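Local atomic coordinates of glucose-6-phosphate isomerase (Chlamydia trachomatis D/UW-3/CX, PDB entry 6OTU), a protein that catalyses the reversible isomerization of glucose 6-phosphate to fructose 6-phosphate as a member of the phosphoglucose isomerase family. Residues 60-65 with 451-456; 313-318 with 480-485; 328-333 with 398-403. All blocks are in the same frame, centred on the assembly; numbering follows the deposited sequence.

Contact 1: 60-65 with 451-456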
loop_
_atom_site.group_PDB
_atom_site.type_symbol
_atom_site.label_atom_id
_atom_site.label_comp_id
_atom_site.label_asym_id
_atom_site.label_seq_id
_atom_site.Cartn_x
_atom_site.Cartn_y
_atom_site.Cartn_z
ATOM N N THR A 60 -12.292 2.170 -21.573
ATOM C CA THR A 60 -10.968 2.761 -21.406
ATOM C C THR A 60 -9.854 1.714 -21.285
ATOM O O THR A 60 -8.745 2.055 -20.873
ATOM C CB THR A 60 -10.967 3.689 -20.189
ATOM O OG1 THR A 60 -11.536 3.005 -19.063
ATOM C CG2 THR A 60 -11.796 4.949 -20.472
ATOM N N GLU A 61 -10.129 0.450 -21.613
ATOM C CA GLU A 61 -9.095 -0.557 -21.844
ATOM C C GLU A 61 -8.772 -0.602 -23.331
ATOM O O GLU A 61 -9.622 -0.308 -24.174
ATOM C CB GLU A 61 -9.542 -1.951 -21.393
ATOM C CG GLU A 61 -9.950 -2.073 -19.933
ATOM C CD GLU A 61 -8.787 -2.352 -19.022
ATOM O OE1 GLU A 61 -7.640 -2.445 -19.520
ATOM O OE2 GLU A 61 -9.015 -2.457 -17.798
ATOM N N ARG A 62 -7.530 -0.968 -23.651
ATOM C CA ARG A 62 -7.064 -1.014 -25.042
ATOM C C ARG A 62 -7.502 -2.328 -25.695
ATOM O O ARG A 62 -6.698 -3.193 -26.052
ATOM C CB ARG A 62 -5.552 -0.842 -25.105
ATOM C CG ARG A 62 -5.060 0.487 -24.561
ATOM C CD ARG A 62 -3.605 0.755 -24.941
ATOM N NE ARG A 62 -3.453 1.158 -26.333
ATOM C CZ ARG A 62 -2.285 1.451 -26.897
ATOM N NH1 ARG A 62 -1.176 1.363 -26.175
ATOM N NH2 ARG A 62 -2.221 1.821 -28.174
ATOM N N VAL A 63 -8.818 -2.467 -25.853
ATOM C CA VAL A 63 -9.415 -3.662 -26.443
ATOM C C VAL A 63 -10.490 -3.235 -27.436
ATOM O O VAL A 63 -11.170 -2.220 -27.242
ATOM C CB VAL A 63 -9.992 -4.605 -25.361
ATOM C CG1 VAL A 63 -8.867 -5.212 -24.527
ATOM C CG2 VAL A 63 -10.986 -3.871 -24.464
ATOM N N ASP A 64 -10.616 -3.995 -28.522
ATOM C CA ASP A 64 -11.678 -3.840 -29.507
ATOM C C ASP A 64 -12.357 -5.196 -29.689
ATOM O O ASP A 64 -11.996 -6.182 -29.034
ATOM C CB ASP A 64 -11.139 -3.283 -30.836
ATOM C CG ASP A 64 -9.975 -4.112 -31.403
ATOM O OD1 ASP A 64 -9.796 -5.268 -30.974
ATOM O OD2 ASP A 64 -9.248 -3.618 -32.295
ATOM N N ASP A 65 -13.344 -5.245 -30.599
ATOM C CA ASP A 65 -14.184 -6.435 -30.723
ATOM C C ASP A 65 -13.375 -7.667 -31.134
ATOM O O ASP A 65 -13.628 -8.777 -30.647
ATOM C CB ASP A 65 -15.317 -6.150 -31.718
ATOM C CG ASP A 65 -16.352 -5.185 -31.146
ATOM O OD1 ASP A 65 -16.235 -4.834 -29.943
ATOM O OD2 ASP A 65 -17.276 -4.782 -31.872
ATOM N N LYS A 451 0.427 11.671 -22.668
ATOM C CA LYS A 451 0.429 10.810 -23.845
ATOM C C LYS A 451 -0.805 9.929 -23.893
ATOM O O LYS A 451 -1.223 9.516 -24.980
ATOM C CB LYS A 451 1.700 9.951 -23.868
ATOM C CG LYS A 451 3.010 10.756 -23.656
ATOM C CD LYS A 451 4.288 9.882 -23.782
ATOM C CE LYS A 451 5.371 10.232 -22.734
ATOM N NZ LYS A 451 5.284 9.416 -21.462
ATOM N N GLY A 452 -1.396 9.627 -22.736
ATOM C CA GLY A 452 -2.620 8.855 -22.722
ATOM C C GLY A 452 -2.335 7.392 -23.022
ATOM O O GLY A 452 -1.216 6.900 -22.864
ATOM N N ASN A 453 -3.382 6.700 -23.481
ATOM C CA ASN A 453 -3.330 5.264 -23.766
ATOM C C ASN A 453 -2.954 4.446 -22.537
ATOM O O ASN A 453 -2.421 3.345 -22.656
ATOM C CB ASN A 453 -2.376 4.942 -24.922
ATOM C CG ASN A 453 -3.104 4.834 -26.249
ATOM O OD1 ASN A 453 -4.287 4.483 -26.287
ATOM N ND2 ASN A 453 -2.416 5.151 -27.337
ATOM N N SER A 454 -3.248 4.963 -21.349
ATOM C CA SER A 454 -3.024 4.215 -20.124
ATOM C C SER A 454 -4.358 3.591 -19.730
ATOM O O SER A 454 -5.325 4.329 -19.461
ATOM C CB SER A 454 -2.484 5.129 -19.020
ATOM O OG SER A 454 -2.666 4.602 -17.727
ATOM N N PRO A 455 -4.480 2.263 -19.729
ATOM C CA PRO A 455 -5.806 1.637 -19.669
ATOM C C PRO A 455 -6.380 1.566 -18.259
ATOM O O PRO A 455 -5.665 1.549 -17.256
ATOM C CB PRO A 455 -5.548 0.226 -20.218
ATOM C CG PRO A 455 -4.122 -0.036 -19.893
ATOM C CD PRO A 455 -3.407 1.279 -19.983
ATOM N N SER A 456 -7.711 1.491 -18.202
ATOM C CA SER A 456 -8.378 1.342 -16.919
ATOM C C SER A 456 -9.770 0.765 -17.123
ATOM O O SER A 456 -10.322 0.795 -18.230
ATOM C CB SER A 456 -8.456 2.677 -16.157
ATOM O OG SER A 456 -9.109 3.682 -16.912
HETATM O O HOH W 1 -0.450 1.718 -23.621
#

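Contact 2: 313-318 with 480-485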
loop_
_atom_site.group_PDB
_atom_site.type_symbol
_atom_site.label_atom_id
_atom_site.label_comp_id
_atom_site.label_asym_id
_atom_site.label_seq_id
_atom_site.Cartn_x
_atom_site.Cartn_y
_atom_site.Cartn_z
ATOM N N LEU A 313 -18.592 -11.026 -14.713
ATOM C CA LEU A 313 -17.714 -10.005 -14.139
ATOM C C LEU A 313 -16.321 -10.543 -13.816
ATOM O O LEU A 313 -15.342 -10.047 -14.396
ATOM C CB LEU A 313 -18.408 -9.360 -12.933
ATOM C CG LEU A 313 -19.647 -8.513 -13.272
ATOM C CD1 LEU A 313 -20.491 -8.290 -12.052
ATOM C CD2 LEU A 313 -19.247 -7.170 -13.907
ATOM N N PRO A 314 -16.151 -11.568 -12.966
ATOM C CA PRO A 314 -14.782 -12.011 -12.665
ATOM C C PRO A 314 -14.047 -12.601 -13.861
ATOM O O PRO A 314 -12.824 -12.442 -13.954
ATOM C CB PRO A 314 -14.983 -13.038 -11.544
ATOM C CG PRO A 314 -16.359 -13.516 -11.698
ATOM C CD PRO A 314 -17.150 -12.370 -12.233
ATOM N N LEU A 315 -14.755 -13.232 -14.796
ATOM C CA LEU A 315 -14.099 -13.791 -15.972
ATOM C C LEU A 315 -13.607 -12.694 -16.912
ATOM O O LEU A 315 -12.513 -12.799 -17.474
ATOM C CB LEU A 315 -15.055 -14.736 -16.708
ATOM C CG LEU A 315 -14.381 -15.496 -17.852
ATOM C CD1 LEU A 315 -13.138 -16.209 -17.320
ATOM C CD2 LEU A 315 -15.343 -16.483 -18.500
ATOM N N LEU A 316 -14.410 -11.646 -17.113
ATOM C CA LEU A 316 -13.971 -10.521 -17.934
ATOM C C LEU A 316 -12.783 -9.816 -17.294
ATOM O O LEU A 316 -11.776 -9.541 -17.954
ATOM C CB LEU A 316 -15.130 -9.539 -18.139
ATOM C CG LEU A 316 -14.982 -8.316 -19.045
ATOM C CD1 LEU A 316 -14.312 -8.670 -20.369
ATOM C CD2 LEU A 316 -16.357 -7.698 -19.311
ATOM N N SER A 317 -12.885 -9.518 -16.000
ATOM C CA SER A 317 -11.799 -8.823 -15.330
ATOM C C SER A 317 -10.513 -9.649 -15.377
ATOM O O SER A 317 -9.435 -9.112 -15.645
ATOM C CB SER A 317 -12.210 -8.492 -13.901
ATOM O OG SER A 317 -11.070 -8.306 -13.089
ATOM N N ALA A 318 -10.628 -10.973 -15.216
ATOM C CA ALA A 318 -9.464 -11.846 -15.338
ATOM C C ALA A 318 -8.846 -11.772 -16.733
ATOM O O ALA A 318 -7.622 -11.645 -16.867
ATOM C CB ALA A 318 -9.840 -13.285 -14.997
ATOM N N PHE A 480 -8.885 -13.891 -9.612
ATOM C CA PHE A 480 -7.552 -14.474 -9.477
ATOM C C PHE A 480 -7.572 -15.965 -9.795
ATOM O O PHE A 480 -6.634 -16.486 -10.413
ATOM C CB PHE A 480 -7.017 -14.204 -8.071
ATOM C CG PHE A 480 -6.889 -12.733 -7.754
ATOM C CD1 PHE A 480 -6.326 -11.858 -8.671
ATOM C CD2 PHE A 480 -7.336 -12.222 -6.548
ATOM C CE1 PHE A 480 -6.214 -10.491 -8.388
ATOM C CE2 PHE A 480 -7.221 -10.855 -6.258
ATOM C CZ PHE A 480 -6.663 -9.999 -7.172
ATOM N N ALA A 481 -8.646 -16.660 -9.402
ATOM C CA ALA A 481 -8.801 -18.069 -9.753
ATOM C C ALA A 481 -8.859 -18.264 -11.263
ATOM O O ALA A 481 -8.240 -19.188 -11.805
ATOM C CB ALA A 481 -10.063 -18.644 -9.094
ATOM N N PHE A 482 -9.620 -17.412 -11.961
ATOM C CA PHE A 482 -9.704 -17.540 -13.408
ATOM C C PHE A 482 -8.341 -17.281 -14.044
ATOM O O PHE A 482 -7.950 -17.978 -14.988
ATOM C CB PHE A 482 -10.767 -16.596 -13.974
ATOM C CG PHE A 482 -12.188 -17.150 -13.944
ATOM C CD1 PHE A 482 -12.475 -18.413 -14.442
ATOM C CD2 PHE A 482 -13.238 -16.379 -13.443
ATOM C CE1 PHE A 482 -13.773 -18.914 -14.430
ATOM C CE2 PHE A 482 -14.543 -16.875 -13.430
ATOM C CZ PHE A 482 -14.809 -18.140 -13.926
ATOM N N GLN A 483 -7.588 -16.309 -13.520
ATOM C CA GLN A 483 -6.253 -16.063 -14.069
ATOM C C GLN A 483 -5.339 -17.266 -13.835
ATOM O O GLN A 483 -4.613 -17.689 -14.742
ATOM C CB GLN A 483 -5.656 -14.781 -13.477
ATOM C CG GLN A 483 -6.474 -13.531 -13.790
ATOM C CD GLN A 483 -5.765 -12.214 -13.502
ATOM O OE1 GLN A 483 -5.921 -11.242 -14.251
ATOM N NE2 GLN A 483 -5.000 -12.165 -12.420
ATOM N N GLY A 484 -5.382 -17.848 -12.635
ATOM C CA GLY A 484 -4.610 -19.056 -12.390
ATOM C C GLY A 484 -5.021 -20.211 -13.291
ATOM O O GLY A 484 -4.165 -20.942 -13.799
ATOM N N PHE A 485 -6.341 -20.399 -13.494
ATOM C CA PHE A 485 -6.828 -21.462 -14.380
ATOM C C PHE A 485 -6.340 -21.252 -15.802
ATOM O O PHE A 485 -6.036 -22.217 -16.520
ATOM C CB PHE A 485 -8.361 -21.515 -14.385
ATOM C CG PHE A 485 -8.970 -21.920 -13.078
ATOM C CD1 PHE A 485 -8.314 -22.793 -12.231
ATOM C CD2 PHE A 485 -10.217 -21.437 -12.705
ATOM C CE1 PHE A 485 -8.880 -23.172 -11.034
ATOM C CE2 PHE A 485 -10.789 -21.809 -11.505
ATOM C CZ PHE A 485 -10.120 -22.682 -10.665
#

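Contact 3: 328-333 with 398-403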
loop_
_atom_site.group_PDB
_atom_site.type_symbol
_atom_site.label_atom_id
_atom_site.label_comp_id
_atom_site.label_asym_id
_atom_site.label_seq_id
_atom_site.Cartn_x
_atom_site.Cartn_y
_atom_site.Cartn_z
ATOM N N LEU A 328 0.129 -7.154 -23.488
ATOM C CA LEU A 328 0.689 -5.809 -23.594
ATOM C C LEU A 328 1.946 -5.630 -22.759
ATOM O O LEU A 328 2.687 -4.662 -22.975
ATOM C CB LEU A 328 -0.346 -4.762 -23.172
ATOM C CG LEU A 328 -1.579 -4.695 -24.068
ATOM C CD1 LEU A 328 -2.343 -3.435 -23.728
ATOM C CD2 LEU A 328 -1.198 -4.757 -25.553
ATOM N N GLY A 329 2.169 -6.519 -21.792
ATOM C CA GLY A 329 3.399 -6.560 -21.034
ATOM C C GLY A 329 3.478 -5.680 -19.806
ATOM O O GLY A 329 4.586 -5.416 -19.333
ATOM N N TYR A 330 2.361 -5.218 -19.262
ATOM C CA TYR A 330 2.451 -4.344 -18.096
ATOM C C TYR A 330 2.624 -5.192 -16.837
ATOM O O TYR A 330 1.778 -6.045 -16.560
ATOM C CB TYR A 330 1.219 -3.450 -17.993
ATOM C CG TYR A 330 0.871 -2.704 -19.280
ATOM C CD1 TYR A 330 1.853 -2.045 -20.020
ATOM C CD2 TYR A 330 -0.454 -2.661 -19.759
ATOM C CE1 TYR A 330 1.531 -1.358 -21.199
ATOM C CE2 TYR A 330 -0.781 -1.970 -20.920
ATOM C CZ TYR A 330 0.213 -1.329 -21.632
ATOM O OH TYR A 330 -0.108 -0.666 -22.787
ATOM N N PRO A 331 3.691 -4.993 -16.058
ATOM C CA PRO A 331 3.970 -5.885 -14.924
ATOM C C PRO A 331 3.215 -5.564 -13.634
ATOM O O PRO A 331 3.384 -6.300 -12.652
ATOM C CB PRO A 331 5.487 -5.718 -14.729
ATOM C CG PRO A 331 5.762 -4.291 -15.177
ATOM C CD PRO A 331 4.747 -3.984 -16.267
ATOM N N THR A 332 2.398 -4.511 -13.574
ATOM C CA THR A 332 1.658 -4.188 -12.357
ATOM C C THR A 332 0.207 -3.877 -12.694
ATOM O O THR A 332 -0.156 -3.715 -13.857
ATOM C CB THR A 332 2.247 -2.993 -11.571
ATOM O OG1 THR A 332 1.851 -1.748 -12.176
ATOM C CG2 THR A 332 3.767 -3.066 -11.459
ATOM N N THR A 333 -0.618 -3.820 -11.639
ATOM C CA THR A 333 -1.996 -3.341 -11.668
ATOM C C THR A 333 -2.230 -2.534 -10.401
ATOM O O THR A 333 -1.967 -3.028 -9.299
ATOM C CB THR A 333 -3.033 -4.486 -11.724
ATOM O OG1 THR A 333 -2.774 -5.338 -12.837
ATOM C CG2 THR A 333 -4.434 -3.918 -11.891
ATOM N N ILE A 398 3.631 2.358 -18.232
ATOM C CA ILE A 398 2.179 2.234 -18.161
ATOM C C ILE A 398 1.792 1.376 -16.965
ATOM O O ILE A 398 2.366 0.302 -16.732
ATOM C CB ILE A 398 1.636 1.651 -19.469
ATOM C CG1 ILE A 398 1.998 2.577 -20.639
ATOM C CG2 ILE A 398 0.113 1.375 -19.353
ATOM C CD1 ILE A 398 1.505 3.993 -20.481
ATOM N N VAL A 399 0.835 1.863 -16.184
ATOM C CA VAL A 399 0.232 1.133 -15.072
ATOM C C VAL A 399 -1.264 1.005 -15.335
ATOM O O VAL A 399 -1.992 2.009 -15.289
ATOM C CB VAL A 399 0.479 1.838 -13.728
ATOM C CG1 VAL A 399 -0.206 1.061 -12.607
ATOM C CG2 VAL A 399 1.970 1.999 -13.461
ATOM N N PRO A 400 -1.755 -0.193 -15.643
ATOM C CA PRO A 400 -3.215 -0.403 -15.752
ATOM C C PRO A 400 -3.915 -0.215 -14.406
ATOM O O PRO A 400 -3.413 -0.642 -13.363
ATOM C CB PRO A 400 -3.337 -1.858 -16.229
ATOM C CG PRO A 400 -1.920 -2.237 -16.710
ATOM C CD PRO A 400 -0.960 -1.392 -15.952
ATOM N N VAL A 401 -5.090 0.414 -14.433
ATOM C CA VAL A 401 -5.813 0.775 -13.216
ATOM C C VAL A 401 -7.167 0.076 -13.188
ATOM O O VAL A 401 -7.857 -0.018 -14.208
ATOM C CB VAL A 401 -6.002 2.307 -13.090
ATOM C CG1 VAL A 401 -7.095 2.654 -12.068
ATOM C CG2 VAL A 401 -4.719 2.964 -12.690
ATOM N N GLU A 402 -7.547 -0.387 -12.007
ATOM C CA GLU A 402 -8.890 -0.850 -11.698
ATOM C C GLU A 402 -9.516 0.157 -10.733
ATOM O O GLU A 402 -9.189 0.175 -9.543
ATOM C CB GLU A 402 -8.858 -2.260 -11.108
ATOM C CG GLU A 402 -8.294 -3.322 -12.068
ATOM C CD GLU A 402 -8.201 -4.719 -11.452
ATOM O OE1 GLU A 402 -8.069 -4.847 -10.216
ATOM O OE2 GLU A 402 -8.267 -5.701 -12.215
ATOM N N PHE A 403 -10.418 0.992 -11.246
ATOM C CA PHE A 403 -11.131 1.953 -10.409
ATOM C C PHE A 403 -12.314 1.279 -9.746
ATOM O O PHE A 403 -13.056 0.526 -10.391
ATOM C CB PHE A 403 -11.655 3.138 -11.237
ATOM C CG PHE A 403 -10.595 4.086 -11.692
ATOM C CD1 PHE A 403 -9.925 4.893 -10.779
ATOM C CD2 PHE A 403 -10.245 4.159 -13.034
ATOM C CE1 PHE A 403 -8.925 5.770 -11.197
ATOM C CE2 PHE A 403 -9.256 5.047 -13.464
ATOM C CZ PHE A 403 -8.596 5.854 -12.539
HETATM O O HOH W 2 2.856 -1.543 -14.861
#

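Contact 1: 60-65 with 451-456
Thr60 and Ser456 join two loops at one end of the six-stranded mixed sheet of this SIS-type enzyme. Ser456 starts strand 456-461. Thr60 follows strand 54-57, which runs antiparallel to strand 456-461 beside it. Two hydrogen bonds tie the pair. Ser456 N donates to Thr60 O at 2.9 Å, and Thr60 OG1 donates to Ser456 O at 2.7 Å. Each donor sits well above the plane of the carbonyl it reaches. Thr60 OG1 lies between its own backbone N and carbonyl carbon (chi1 50°), on the side of Ser456. Ser434 of helix 422-439 hydrogen-bonds to both Thr60 OG1 and Ser456 OG. Thr60 O also receives a CA-H...O contact from Pro455 CA at 3.2 Å. Glu61 crosses Pro455 at about a right angle. Its OE1 is 3.5 Å from Pro455 CB and takes a hydrogen bond from Asn324 of helix 313-327.

Farther along, the Arg62 guanidinium and the Asn453 amide stack with their planes 15° apart. Asn453 CG lies 3.5 Å above the guanidinium plane, over its centre. The two groups do not hydrogen-bond to each other. Their polar atoms bond instead to the loop between helices 18-26 and 41-46: Arg62 NE to Ile31 O, Asn453 OD1 to Leu33 N, and Asn453 ND2 to Asp32 OD1. One water bridges the pair. It accepts from Arg62 NH1 at 2.7 Å and donates to Asn453 O at 2.7 Å. These outside bonds probably help set the rotation of both flat groups and so favour the stack.

Contact 2: 313-318 with 480-485
Ala318 N bonds to Pro314 O at 2.9 Å, a helix bond between two residues that both face helix 466-487. The contact is a buried helix-helix packing in the domain with the mixed sheet. The segments 313-318 and 480-485 cross at -54°, and their axes approach to 8.4 Å. Phe482 has the largest share of the contact, lying against Pro314, Leu315 and Ala318. Leu315 CD1 sits over one face of its ring in a CH-pi contact, 3.7 Å from the ring centroid and 15° off the normal. Leu315 CG, anti to the backbone N (chi1 -173°), sends the leucine branch out from the helix, and from there CD1 lies over the ring. The side chain crosses the phenyl group at about a right angle. The CD2 side of the ring reaches back to the backbone of Leu315, with Phe482 CD2 3.7 Å from Leu315 CA. Pro314 adds a looser touch, its CG 4.2 Å from Phe482 CE2. Leu80 and Met84 of helix 80-89 also pack on Phe482, and Leu80 touches Leu315 as well. A third helix therefore joins the same apolar cluster.

At the other end of the contact the segments come nearest at Ala318, whose small side chain is consistent with the short spacing. Ala318 CA is 5.5 Å from Gln483 CA. The methyl of Ala318 touches two neighbouring side chains of the facing helix. Its CB is 3.6 Å from Phe482 CB and also 3.6 Å from Gln483 CG.

Contact 3: 328-333 with 398-403
The backbones of Thr333 and Pro400 come within 5.2 Å at their CA atoms, where the two segments run in roughly the same direction, 32° apart. No direct hydrogen bond joins the segments here. Instead Thr333 CA makes a CA-H...O contact with Pro400 O, 3.5 Å away.

Before the strands begin, Tyr330 and Ile398 lie side by side and point the same way. Ile398 CG2 sits over the centre of the tyrosine ring in a CH-pi contact, 3.6 Å from the centroid and 14° off the normal. Leu328 CB covers the opposite face of the ring, toward its rim. The phenol ring is thus held between two aliphatic groups. Pro400 crosses it obliquely, with its CG 3.4 Å from Tyr330 CD2. The CG and CD atoms of this proline also touch Tyr330 CB. Pro400 CD is in addition 3.2 Å from Thr332 O.

These residues lead into strands 332-337 and 401-406, parallel neighbours in the mixed sheet. Pairing of the strands begins where the backbone of Pro400 bonds to Ala334. On the other side of strand 332-337, Thr333 bonds to Ile375 and Trp377 of strand 375-377. Pro331 packs on Pro331 of the second subunit, and Thr332 on Thr332 of the second subunit, so the start of the strand also belongs to the dimer interface.

A water joins the two chain segments. It is 2.9 Å from Thr332 OG1 and donates to Ile398 O at 2.7 Å. Val399 CG1 lies beside the same hydroxyl. At the far end Thr333 CG2 touches Glu402 CD at 3.9 Å. CD anti to CA (chi2 177°) carries the carboxyl carbon out to this methyl. The Glu402 carboxylate forms a salt bridge with Lys479 and a hydrogen bond with Tyr476, both of helix 466-487.

How the contacts relate
From the N terminus, segment 60-65 opens contact 1. Helix 313-327 opens contact 2 and leads into strand 332-337. Contact 3 closes the shortest loop when 398-403 returns beside 328-333. Segment 451-456 closes contact 1, and 480-485 closes contact 2. Contacts 1 and 2 therefore cross, and contact 3 is nested inside both loops. Contacts 1 and 3 touch, with a probable hydrogen bond from Val401 N to Pro455 O. Contacts 2 and 3 meet at Ser317 and Glu402. Contact 1 ties the start of strand 456-461 to the loop after strand 54-57, contact 3 joins the starts of strands 332-337 and 401-406, and contact 2 packs helix 313-327 on helix 466-487.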